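Local coordinates for protein 2-aminomuconate 6-semialdehyde dehydrogenase (Burkholderia cenocepacia, PDB 4U3W) that probably oxidises 2-aminomuconate 6-semialdehyde to 2-aminomuconate with NAD+ as electron acceptor, as a tetrameric member of the aldehyde dehydrogenase family, at residues A[34-40]-A[51-56]; A[105-110]-A[200-204]; A[363-368]-A[398-404]. All blocks are in the same frame, centred on the assembly; numbering follows the deposited sequence.

Interaction 1 of 3, residues A[34-40]-A[51-56]; sequences ASGTTFP and ADVCEA
F39 and V53 form an antiparallel hydrogen-bonded pair: F39 N reaches V53 O at 2.8 Å, and V53 N returns to F39 O at 2.8 Å. T38 with C54 and P40 with D52 are the flanking non-hydrogen-bonded pairs. E55 N adds a bond of 3.0 Å to T37 O. The two strands, 38-42 and 49-54, make a beta hairpin. Strand 23-28 lies on the other side of 49-54, so 38-42 is an outermost strand of this four-stranded sheet within the chain.

The F39 ring leans over V53. Its CG sits between the backbone N and the carbonyl carbon (chi1 61°), which turns the ring back across the neighbouring strand. V53 CB stands over the ring face, 3.7 Å from the centroid and 19° off the normal, in a CH-pi contact. F39 CZ also meets V53 CG1 at 3.5 Å. E55 OE1 approaches the same ring obliquely, 3.3 Å from F39 CD2. H228 links these groups: it bonds E55 OE1 and meets the F39 ring edge-to-face. Also on the F39 side, near the open end of the hairpin, a water bridges T37 OG1 and E55 O, donating to E55 O at 2.6 Å.

On the face with T38, P40 and D52, another water joins T38 OG1 to D52 OD1. D52 OD1 also forms a salt bridge with K49. At the N-terminal end of segment 34-40, A34 CB rests 3.7 Å from C54 SG. S35 OG has H26 as its main partner, with a weak, unsettled contact to E55 O.

Water thus extends the pairing on the T38 and D52 side. On the F39 side the ring covers V53, a water joins T37 to E55, and H228 probably helps to keep the E55 carboxylate ionised.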
ATOM      1  N   ALA A  34      38.853  -6.559  25.897  1.00 26.99           N
ATOM      2  CA  ALA A  34      39.467  -7.812  25.456  1.00 27.94           C
ATOM      3  C   ALA A  34      38.754  -9.002  26.079  1.00 26.83           C
ATOM      4  O   ALA A  34      37.701  -8.846  26.679  1.00 25.69           O
ATOM      5  CB  ALA A  34      41.002  -7.841  25.818  1.00 23.98           C
ATOM      6  N   SER A  35      39.249 -10.213  25.842  1.00 27.78           N
ATOM      7  CA  SER A  35      38.772 -11.355  26.650  1.00 29.56           C
ATOM      8  C   SER A  35      39.987 -12.237  26.944  1.00 27.04           C
ATOM      9  O   SER A  35      41.098 -11.848  26.621  1.00 27.31           O
ATOM     10  CB  SER A  35      37.643 -12.105  25.936  1.00 32.43           C
ATOM     11  OG  SER A  35      38.045 -12.518  24.631  1.00 30.65           O
ATOM     12  N   GLY A  36      39.794 -13.394  27.580  1.00 27.94           N
ATOM     13  CA  GLY A  36      40.895 -14.165  28.145  1.00 24.36           C
ATOM     14  C   GLY A  36      41.588 -15.103  27.181  1.00 26.88           C
ATOM     15  O   GLY A  36      42.483 -15.787  27.595  1.00 25.52           O
ATOM     16  N   THR A  37      41.159 -15.174  25.914  1.00 25.19           N
ATOM     17  CA  THR A  37      41.962 -15.933  24.918  1.00 26.66           C
ATOM     18  C   THR A  37      41.849 -15.172  23.573  1.00 25.82           C
ATOM     19  O   THR A  37      40.905 -14.338  23.386  1.00 23.90           O
ATOM     20  CB  THR A  37      41.474 -17.403  24.675  1.00 24.38           C
ATOM     21  OG1 THR A  37      40.195 -17.347  24.019  1.00 23.97           O
ATOM     22  CG2 THR A  37      41.334 -18.204  25.969  1.00 26.43           C
ATOM     23  N   THR A  38      42.803 -15.431  22.665  1.00 26.71           N
ATOM     24  CA  THR A  38      42.810 -14.783  21.342  1.00 27.21           C
ATOM     25  C   THR A  38      43.116 -15.804  20.217  1.00 28.27           C
ATOM     26  O   THR A  38      43.547 -16.906  20.506  1.00 27.47           O
ATOM     27  CB  THR A  38      43.857 -13.671  21.257  1.00 26.14           C
ATOM     28  OG1 THR A  38      45.172 -14.252  21.326  1.00 26.55           O
ATOM     29  CG2 THR A  38      43.696 -12.664  22.437  1.00 26.18           C
ATOM     30  N   PHE A  39      42.888 -15.430  18.956  1.00 26.84           N
ATOM     31  CA  PHE A  39      43.243 -16.309  17.819  1.00 26.03           C
ATOM     32  C   PHE A  39      43.815 -15.408  16.701  1.00 28.99           C
ATOM     33  O   PHE A  39      43.508 -14.223  16.651  1.00 27.21           O
ATOM     34  CB  PHE A  39      42.035 -17.122  17.317  1.00 26.30           C
ATOM     35  CG  PHE A  39      40.885 -16.285  16.801  1.00 27.97           C
ATOM     36  CD1 PHE A  39      40.774 -15.934  15.444  1.00 28.57           C
ATOM     37  CD2 PHE A  39      39.882 -15.874  17.663  1.00 26.14           C
ATOM     38  CE1 PHE A  39      39.704 -15.180  14.995  1.00 29.71           C
ATOM     39  CE2 PHE A  39      38.813 -15.147  17.230  1.00 28.48           C
ATOM     40  CZ  PHE A  39      38.694 -14.795  15.859  1.00 29.98           C
ATOM     41  N   PRO A  40      44.677 -15.955  15.821  1.00 29.28           N
ATOM     42  CA  PRO A  40      45.307 -15.059  14.837  1.00 29.02           C
ATOM     43  C   PRO A  40      44.384 -14.759  13.631  1.00 29.71           C
ATOM     44  O   PRO A  40      43.538 -15.570  13.221  1.00 30.99           O
ATOM     45  CB  PRO A  40      46.560 -15.842  14.357  1.00 36.18           C
ATOM     46  CG  PRO A  40      46.715 -16.978  15.234  1.00 37.00           C
ATOM     47  CD  PRO A  40      45.354 -17.263  15.875  1.00 34.66           C
ATOM     48  N   ALA A  51      46.758  -9.658  12.753  1.00 29.45           N
ATOM     49  CA  ALA A  51      46.313  -9.255  14.090  1.00 29.26           C
ATOM     50  C   ALA A  51      46.020 -10.448  14.949  1.00 27.91           C
ATOM     51  O   ALA A  51      45.906 -11.590  14.447  1.00 28.68           O
ATOM     52  CB  ALA A  51      45.014  -8.379  13.982  1.00 30.18           C
ATOM     53  N   ASP A  52      45.892 -10.195  16.250  1.00 26.81           N
ATOM     54  CA  ASP A  52      45.233 -11.142  17.156  1.00 27.40           C
ATOM     55  C   ASP A  52      43.802 -10.654  17.440  1.00 27.71           C
ATOM     56  O   ASP A  52      43.578  -9.469  17.588  1.00 29.40           O
ATOM     57  CB  ASP A  52      45.983 -11.281  18.478  1.00 29.80           C
ATOM     58  CG  ASP A  52      47.399 -11.789  18.293  1.00 35.90           C
ATOM     59  OD1 ASP A  52      47.554 -12.976  17.928  1.00 34.92           O
ATOM     60  OD2 ASP A  52      48.336 -10.985  18.480  1.00 40.41           O
ATOM     61  N   VAL A  53      42.877 -11.600  17.560  1.00 24.91           N
ATOM     62  CA  VAL A  53      41.449 -11.318  17.693  1.00 26.25           C
ATOM     63  C   VAL A  53      41.006 -11.924  19.011  1.00 27.04           C
ATOM     64  O   VAL A  53      41.304 -13.102  19.293  1.00 25.40           O
ATOM     65  CB  VAL A  53      40.637 -11.955  16.543  1.00 23.82           C
ATOM     66  CG1 VAL A  53      39.209 -11.432  16.537  1.00 23.68           C
ATOM     67  CG2 VAL A  53      41.296 -11.666  15.144  1.00 23.95           C
ATOM     68  N   CYS A  54      40.312 -11.153  19.835  1.00 28.53           N
ATOM     69  CA  CYS A  54      39.811 -11.712  21.091  1.00 25.48           C
ATOM     70  C   CYS A  54      38.678 -12.716  20.837  1.00 25.85           C
ATOM     71  O   CYS A  54      37.832 -12.525  19.958  1.00 24.65           O
ATOM     72  CB  CYS A  54      39.316 -10.574  22.008  1.00 24.32           C
ATOM     73  SG  CYS A  54      40.675  -9.519  22.518  1.00 29.15           S
ATOM     74  N   GLU A  55      38.578 -13.735  21.666  1.00 26.31           N
ATOM     75  CA  GLU A  55      37.518 -14.742  21.506  1.00 25.49           C
ATOM     76  C   GLU A  55      36.468 -14.666  22.615  1.00 26.81           C
ATOM     77  O   GLU A  55      36.801 -14.928  23.810  1.00 25.84           O
ATOM     78  CB  GLU A  55      38.156 -16.131  21.519  1.00 27.86           C
ATOM     79  CG  GLU A  55      37.172 -17.294  21.492  1.00 27.14           C
ATOM     80  CD  GLU A  55      36.647 -17.575  20.057  1.00 28.78           C
ATOM     81  OE1 GLU A  55      37.421 -17.510  19.073  1.00 29.69           O
ATOM     82  OE2 GLU A  55      35.439 -17.803  19.936  1.00 30.00           O
ATOM     83  N   ALA A  56      35.212 -14.370  22.295  1.00 26.31           N
ATOM     84  CA  ALA A  56      34.212 -14.221  23.397  1.00 25.81           C
ATOM     85  C   ALA A  56      33.673 -15.575  23.927  1.00 34.33           C
ATOM     86  O   ALA A  56      33.175 -16.404  23.147  1.00 33.71           O
ATOM     87  CB  ALA A  56      33.035 -13.356  22.932  1.00 26.81           C
TER
HETATM   88  O   HOH W   1      37.814 -16.773  25.373  1.00 26.01           O
HETATM   89  O   HOH W   2      46.213 -15.116  19.004  1.00 36.89           O

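Interaction 2 of 3, residues A[105-110]-A[200-204]; sequences AEVADT and ETPSS
The D109 carboxylate accepts both the backbone N-H and the hydroxyl of S203. S203 N donates to D109 OD2 at 2.9 Å, on its syn lone pair. S203 OG donates to D109 OD1 at 2.8 Å, on the syn side but 20° out of the carboxylate plane. One turn earlier, E106 OE1 accepts S204 OG at 2.8 Å; the bent E106 chain (chi2 78°) brings this oxygen across. A water donates to E106 OE1 and D109 OD2 and accepts from S204 N, so it links both carboxylates to the S204 backbone.

The contact joins the last turns of helix 99-110 to the first turn of helix 203-214. The second helix follows strand 192-196 of the sheet that probably belongs to the NAD-binding domain, as in other aldehyde dehydrogenases. The D109 carboxylate lies at the N-terminal end of helix 203-214, whose dipole probably favours its negative charge. E106 OE2 accepts the backbone N-H of L176, near the start of helix 175-188.

Packing surrounds the bonds. P202 CD rests 3.5 Å from D109 OD2. A105 CB touches S203 CB at 3.8 Å, and T110 CG2 meets T201 CG2 at 3.9 Å. E200, at the outer end, points its carboxylate to a bound magnesium ion.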
ATOM      1  N   ALA A 105      41.108  -2.208   5.405  1.00 32.04           N
ATOM      2  CA  ALA A 105      40.754  -3.290   6.328  1.00 29.99           C
ATOM      3  C   ALA A 105      40.062  -4.422   5.548  1.00 31.25           C
ATOM      4  O   ALA A 105      40.398  -5.585   5.697  1.00 32.36           O
ATOM      5  CB  ALA A 105      39.826  -2.758   7.443  1.00 29.22           C
ATOM      6  N   GLU A 106      39.119  -4.059   4.681  1.00 30.66           N
ATOM      7  CA  GLU A 106      38.381  -5.043   3.923  1.00 30.25           C
ATOM      8  C   GLU A 106      39.316  -5.796   2.978  1.00 29.98           C
ATOM      9  O   GLU A 106      39.278  -7.032   2.913  1.00 30.44           O
ATOM     10  CB  GLU A 106      37.250  -4.370   3.124  1.00 31.88           C
ATOM     11  CG  GLU A 106      36.175  -5.327   2.630  1.00 33.27           C
ATOM     12  CD  GLU A 106      35.191  -5.726   3.751  1.00 34.70           C
ATOM     13  OE1 GLU A 106      35.581  -5.746   4.927  1.00 35.65           O
ATOM     14  OE2 GLU A 106      34.021  -6.016   3.455  1.00 34.86           O
ATOM     15  N   VAL A 107      40.159  -5.054   2.254  1.00 28.14           N
ATOM     16  CA  VAL A 107      41.175  -5.659   1.385  1.00 30.01           C
ATOM     17  C   VAL A 107      42.139  -6.584   2.167  1.00 30.67           C
ATOM     18  O   VAL A 107      42.477  -7.702   1.708  1.00 29.53           O
ATOM     19  CB  VAL A 107      41.996  -4.553   0.656  1.00 29.41           C
ATOM     20  CG1 VAL A 107      43.149  -5.151  -0.071  1.00 29.64           C
ATOM     21  CG2 VAL A 107      41.058  -3.765  -0.329  1.00 31.47           C
ATOM     22  N   ALA A 108      42.578  -6.136   3.337  1.00 30.57           N
ATOM     23  CA  ALA A 108      43.556  -6.944   4.102  1.00 29.04           C
ATOM     24  C   ALA A 108      42.953  -8.292   4.521  1.00 28.53           C
ATOM     25  O   ALA A 108      43.619  -9.329   4.401  1.00 27.94           O
ATOM     26  CB  ALA A 108      44.047  -6.170   5.327  1.00 29.78           C
ATOM     27  N   ASP A 109      41.688  -8.278   4.989  1.00 26.97           N
ATOM     28  CA  ASP A 109      40.973  -9.488   5.402  1.00 29.18           C
ATOM     29  C   ASP A 109      40.613 -10.433   4.252  1.00 28.22           C
ATOM     30  O   ASP A 109      40.663 -11.656   4.416  1.00 31.97           O
ATOM     31  CB  ASP A 109      39.673  -9.111   6.127  1.00 31.29           C
ATOM     32  CG  ASP A 109      39.888  -8.731   7.590  1.00 31.54           C
ATOM     33  OD1 ASP A 109      41.052  -8.609   8.057  1.00 29.56           O
ATOM     34  OD2 ASP A 109      38.851  -8.462   8.243  1.00 29.01           O
ATOM     35  N   THR A 110      40.209  -9.886   3.113  1.00 28.21           N
ATOM     36  CA  THR A 110      39.664 -10.724   2.044  1.00 28.30           C
ATOM     37  C   THR A 110      40.525 -10.884   0.790  1.00 29.14           C
ATOM     38  O   THR A 110      40.278 -11.791   0.025  1.00 27.91           O
ATOM     39  CB  THR A 110      38.332 -10.197   1.544  1.00 30.26           C
ATOM     40  OG1 THR A 110      38.549  -8.935   0.882  1.00 29.04           O
ATOM     41  CG2 THR A 110      37.363 -10.054   2.763  1.00 26.68           C
ATOM     42  N   GLU A 200      36.994 -15.091  10.118  1.00 27.10           N
ATOM     43  CA  GLU A 200      37.935 -14.806   9.036  1.00 29.67           C
ATOM     44  C   GLU A 200      38.081 -13.319   8.714  1.00 29.28           C
ATOM     45  O   GLU A 200      39.109 -12.896   8.111  1.00 28.01           O
ATOM     46  CB  GLU A 200      37.496 -15.494   7.724  1.00 31.09           C
ATOM     47  CG  GLU A 200      37.490 -17.029   7.765  1.00 33.95           C
ATOM     48  CD  GLU A 200      38.907 -17.615   7.860  1.00 41.25           C
ATOM     49  OE1 GLU A 200      39.917 -16.901   7.621  1.00 41.98           O
ATOM     50  OE2 GLU A 200      39.001 -18.804   8.170  1.00 45.28           O
ATOM     51  N   THR A 201      37.012 -12.560   9.008  1.00 25.94           N
ATOM     52  CA  THR A 201      36.936 -11.156   8.581  1.00 25.09           C
ATOM     53  C   THR A 201      36.436 -10.224   9.673  1.00 25.82           C
ATOM     54  O   THR A 201      35.313  -9.652   9.606  1.00 26.38           O
ATOM     55  CB  THR A 201      36.028 -11.023   7.270  1.00 25.28           C
ATOM     56  OG1 THR A 201      34.710 -11.526   7.536  1.00 25.50           O
ATOM     57  CG2 THR A 201      36.641 -11.868   6.129  1.00 25.63           C
ATOM     58  N   PRO A 202      37.288 -10.015  10.696  1.00 24.72           N
ATOM     59  CA  PRO A 202      36.920  -9.188  11.842  1.00 26.12           C
ATOM     60  C   PRO A 202      37.152  -7.672  11.674  1.00 25.52           C
ATOM     61  O   PRO A 202      36.655  -6.917  12.504  1.00 27.33           O
ATOM     62  CB  PRO A 202      37.860  -9.724  12.948  1.00 24.75           C
ATOM     63  CG  PRO A 202      39.123 -10.136  12.173  1.00 24.70           C
ATOM     64  CD  PRO A 202      38.563 -10.747  10.910  1.00 24.88           C
ATOM     65  N   SER A 203      37.961  -7.253  10.697  1.00 24.27           N
ATOM     66  CA  SER A 203      38.562  -5.906  10.748  1.00 26.42           C
ATOM     67  C   SER A 203      37.598  -4.768  10.435  1.00 24.16           C
ATOM     68  O   SER A 203      37.562  -3.770  11.184  1.00 26.98           O
ATOM     69  CB  SER A 203      39.769  -5.802   9.792  1.00 25.69           C
ATOM     70  OG  SER A 203      40.700  -6.835  10.148  1.00 28.29           O
ATOM     71  N   SER A 204      36.843  -4.871   9.331  1.00 26.53           N
ATOM     72  CA  SER A 204      35.925  -3.780   8.995  1.00 25.24           C
ATOM     73  C   SER A 204      34.768  -3.662  10.000  1.00 24.53           C
ATOM     74  O   SER A 204      34.302  -2.540  10.294  1.00 25.11           O
ATOM     75  CB  SER A 204      35.397  -3.912   7.547  1.00 27.11           C
ATOM     76  OG  SER A 204      34.496  -5.001   7.359  1.00 28.85           O
TER
HETATM   77  O   HOH W   3      36.741  -7.087   7.419  1.00 27.95           O

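Interaction 3 of 3, residues A[363-368]-A[398-404]; sequences LAVEEG and LPDSARC
A Schellman motif ends helix 351-366 at G368, and E367, the residue just before G368, reaches across to the start of a short, weakly bonded helix, 403-406. G368 has positive phi (97°), as the motif requires. The facing chain leaves strand 393-396 of the seven-stranded sheet of what is probably the catalytic domain. It then makes a type I turn from P399 to A402.

The E367 carboxylate grips two successive backbone N-H groups. OE2 accepts R403 N at 2.9 Å, and OE1 accepts C404 N at 2.9 Å. Both oxygens use their syn lone pairs, which fixes the rotation of the carboxylate. The E367 chain is extended beyond CG (chi2 -169°), which carries the carboxylate to the R403 and C404 N-H groups. These two donors probably favour its negative charge. A402 CB lies 3.5 Å from E367 OE1.

Packing surrounds these bonds. L398 CD2 rests 3.3 Å from E367 O and also touches the backbone of G368. L363 CD2 sits over one face of the R403 guanidinium, offset toward its rim; R403 NE is held by E407. In the apolar contacts, C404 SG meets L363 CG at 3.7 Å and A364 CB at 3.7 Å.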
ATOM      1  N   LEU A 363      36.982 -33.925  -7.432  1.00 45.51           N
ATOM      2  CA  LEU A 363      35.739 -34.696  -7.612  1.00 47.31           C
ATOM      3  C   LEU A 363      35.112 -34.524  -9.012  1.00 47.01           C
ATOM      4  O   LEU A 363      34.644 -35.510  -9.596  1.00 45.92           O
ATOM      5  CB  LEU A 363      34.713 -34.315  -6.543  1.00 46.08           C
ATOM      6  CG  LEU A 363      33.372 -35.024  -6.675  1.00 48.93           C
ATOM      7  CD1 LEU A 363      33.510 -36.533  -6.563  1.00 52.22           C
ATOM      8  CD2 LEU A 363      32.335 -34.485  -5.710  1.00 49.97           C
ATOM      9  N   ALA A 364      35.091 -33.289  -9.546  1.00 45.88           N
ATOM     10  CA  ALA A 364      34.562 -33.046 -10.902  1.00 42.64           C
ATOM     11  C   ALA A 364      35.280 -33.912 -11.917  1.00 45.11           C
ATOM     12  O   ALA A 364      34.641 -34.547 -12.772  1.00 46.25           O
ATOM     13  CB  ALA A 364      34.677 -31.558 -11.310  1.00 39.27           C
ATOM     14  N   VAL A 365      36.602 -33.973 -11.816  1.00 45.03           N
ATOM     15  CA  VAL A 365      37.368 -34.831 -12.724  1.00 47.58           C
ATOM     16  C   VAL A 365      36.975 -36.342 -12.591  1.00 50.52           C
ATOM     17  O   VAL A 365      36.834 -37.048 -13.611  1.00 50.40           O
ATOM     18  CB  VAL A 365      38.912 -34.670 -12.493  1.00 50.53           C
ATOM     19  CG1 VAL A 365      39.686 -35.725 -13.261  1.00 53.05           C
ATOM     20  CG2 VAL A 365      39.373 -33.296 -12.918  1.00 47.25           C
ATOM     21  N   GLU A 366      36.812 -36.846 -11.359  1.00 51.11           N
ATOM     22  CA  GLU A 366      36.349 -38.241 -11.181  1.00 55.49           C
ATOM     23  C   GLU A 366      34.925 -38.468 -11.751  1.00 51.87           C
ATOM     24  O   GLU A 366      34.609 -39.561 -12.224  1.00 51.82           O
ATOM     25  CB  GLU A 366      36.405 -38.649  -9.693  1.00 56.47           C
ATOM     26  N   GLU A 367      34.073 -37.433 -11.711  1.00 49.40           N
ATOM     27  CA  GLU A 367      32.708 -37.558 -12.208  1.00 51.24           C
ATOM     28  C   GLU A 367      32.672 -37.425 -13.738  1.00 51.99           C
ATOM     29  O   GLU A 367      31.592 -37.501 -14.337  1.00 52.69           O
ATOM     30  CB  GLU A 367      31.761 -36.509 -11.567  1.00 46.72           C
ATOM     31  CG  GLU A 367      31.527 -36.711 -10.079  1.00 49.48           C
ATOM     32  CD  GLU A 367      30.407 -35.861  -9.476  1.00 50.74           C
ATOM     33  OE1 GLU A 367      30.383 -34.617  -9.654  1.00 50.18           O
ATOM     34  OE2 GLU A 367      29.553 -36.460  -8.777  1.00 52.46           O
ATOM     35  N   GLY A 368      33.837 -37.221 -14.364  1.00 50.91           N
ATOM     36  CA  GLY A 368      33.921 -37.210 -15.824  1.00 50.17           C
ATOM     37  C   GLY A 368      33.883 -35.853 -16.527  1.00 48.39           C
ATOM     38  O   GLY A 368      33.606 -35.771 -17.739  1.00 47.34           O
ATOM     39  N   LEU A 398      29.169 -32.880 -17.491  1.00 45.35           N
ATOM     40  CA  LEU A 398      28.553 -33.542 -16.327  1.00 46.22           C
ATOM     41  C   LEU A 398      27.012 -33.595 -16.436  1.00 45.84           C
ATOM     42  O   LEU A 398      26.388 -32.638 -16.890  1.00 46.34           O
ATOM     43  CB  LEU A 398      28.975 -32.821 -15.047  1.00 42.63           C
ATOM     44  CG  LEU A 398      30.480 -32.819 -14.757  1.00 40.28           C
ATOM     45  CD1 LEU A 398      30.799 -31.922 -13.554  1.00 41.58           C
ATOM     46  CD2 LEU A 398      30.945 -34.268 -14.473  1.00 40.12           C
ATOM     47  N   PRO A 399      26.396 -34.711 -16.012  1.00 46.34           N
ATOM     48  CA  PRO A 399      24.929 -34.832 -16.011  1.00 47.38           C
ATOM     49  C   PRO A 399      24.314 -34.061 -14.843  1.00 45.06           C
ATOM     50  O   PRO A 399      25.044 -33.812 -13.882  1.00 46.12           O
ATOM     51  CB  PRO A 399      24.700 -36.343 -15.858  1.00 51.85           C
ATOM     52  CG  PRO A 399      25.903 -36.813 -15.046  1.00 52.82           C
ATOM     53  CD  PRO A 399      27.060 -35.970 -15.577  1.00 51.84           C
ATOM     54  N   ASP A 400      23.022 -33.737 -14.918  1.00 42.73           N
ATOM     55  CA  ASP A 400      22.342 -32.934 -13.892  1.00 45.97           C
ATOM     56  C   ASP A 400      22.414 -33.560 -12.494  1.00 46.95           C
ATOM     57  O   ASP A 400      22.285 -32.867 -11.457  1.00 46.44           O
ATOM     58  CB  ASP A 400      20.868 -32.714 -14.299  1.00 49.34           C
ATOM     59  CG  ASP A 400      20.713 -31.728 -15.476  1.00 53.03           C
ATOM     60  OD1 ASP A 400      21.737 -31.243 -16.008  1.00 53.22           O
ATOM     61  OD2 ASP A 400      19.556 -31.433 -15.855  1.00 54.93           O
ATOM     62  N   SER A 401      22.672 -34.867 -12.466  1.00 48.29           N
ATOM     63  CA  SER A 401      22.743 -35.644 -11.234  1.00 49.98           C
ATOM     64  C   SER A 401      24.096 -35.593 -10.528  1.00 49.93           C
ATOM     65  O   SER A 401      24.222 -36.078  -9.397  1.00 49.70           O
ATOM     66  CB  SER A 401      22.422 -37.100 -11.562  1.00 53.46           C
ATOM     67  OG  SER A 401      23.394 -37.560 -12.478  1.00 54.85           O
ATOM     68  N   ALA A 402      25.119 -35.055 -11.189  1.00 49.76           N
ATOM     69  CA  ALA A 402      26.476 -35.081 -10.613  1.00 49.19           C
ATOM     70  C   ALA A 402      26.570 -34.199  -9.357  1.00 45.75           C
ATOM     71  O   ALA A 402      25.896 -33.160  -9.257  1.00 42.15           O
ATOM     72  CB  ALA A 402      27.508 -34.648 -11.635  1.00 49.16           C
ATOM     73  N   ARG A 403      27.376 -34.645  -8.377  1.00 45.42           N
ATOM     74  CA  ARG A 403      27.541 -33.872  -7.146  1.00 43.42           C
ATOM     75  C   ARG A 403      28.105 -32.469  -7.463  1.00 43.15           C
ATOM     76  O   ARG A 403      27.735 -31.483  -6.832  1.00 46.24           O
ATOM     77  CB  ARG A 403      28.431 -34.612  -6.131  1.00 43.86           C
ATOM     78  CG  ARG A 403      27.865 -35.971  -5.668  1.00 47.49           C
ATOM     79  CD  ARG A 403      28.812 -36.631  -4.640  1.00 51.27           C
ATOM     80  NE  ARG A 403      29.123 -35.634  -3.622  1.00 53.17           N
ATOM     81  CZ  ARG A 403      30.215 -35.625  -2.870  1.00 52.51           C
ATOM     82  NH1 ARG A 403      31.138 -36.562  -3.002  1.00 52.21           N
ATOM     83  NH2 ARG A 403      30.378 -34.659  -1.994  1.00 52.12           N
ATOM     84  N   CYS A 404      28.985 -32.376  -8.447  1.00 41.89           N
ATOM     85  CA  CYS A 404      29.635 -31.097  -8.716  1.00 40.55           C
ATOM     86  C   CYS A 404      28.729 -30.067  -9.365  1.00 36.56           C
ATOM     87  O   CYS A 404      29.107 -28.895  -9.390  1.00 36.67           O
ATOM     88  CB  CYS A 404      30.893 -31.292  -9.584  1.00 44.56           C
ATOM     89  SG  CYS A 404      32.278 -31.968  -8.552  1.00 45.64           S
TER

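Interactions 1 and 2 are neighbours, with centres 16 Å apart. Interaction 1 holds the N-terminal hairpin together. Three links connect that hairpin to the region of interaction 2, probably part of the NAD-binding domain. V53 CG2 packs on P202 CG at 4.0 Å. N41, the residue after P40, bonds the D109 carboxylate. A magnesium ion bound by L42 and E200 ties the hairpin's outer strand to the 200-204 segment; the F39 side chain is about 8 Å from a magnesium ion. Interaction 3 is remote. Its nearest atoms are about 27 Å from interaction 1 and about 21 Å from interaction 2. It lies in what is probably the catalytic domain. All three contacts are internal to one subunit.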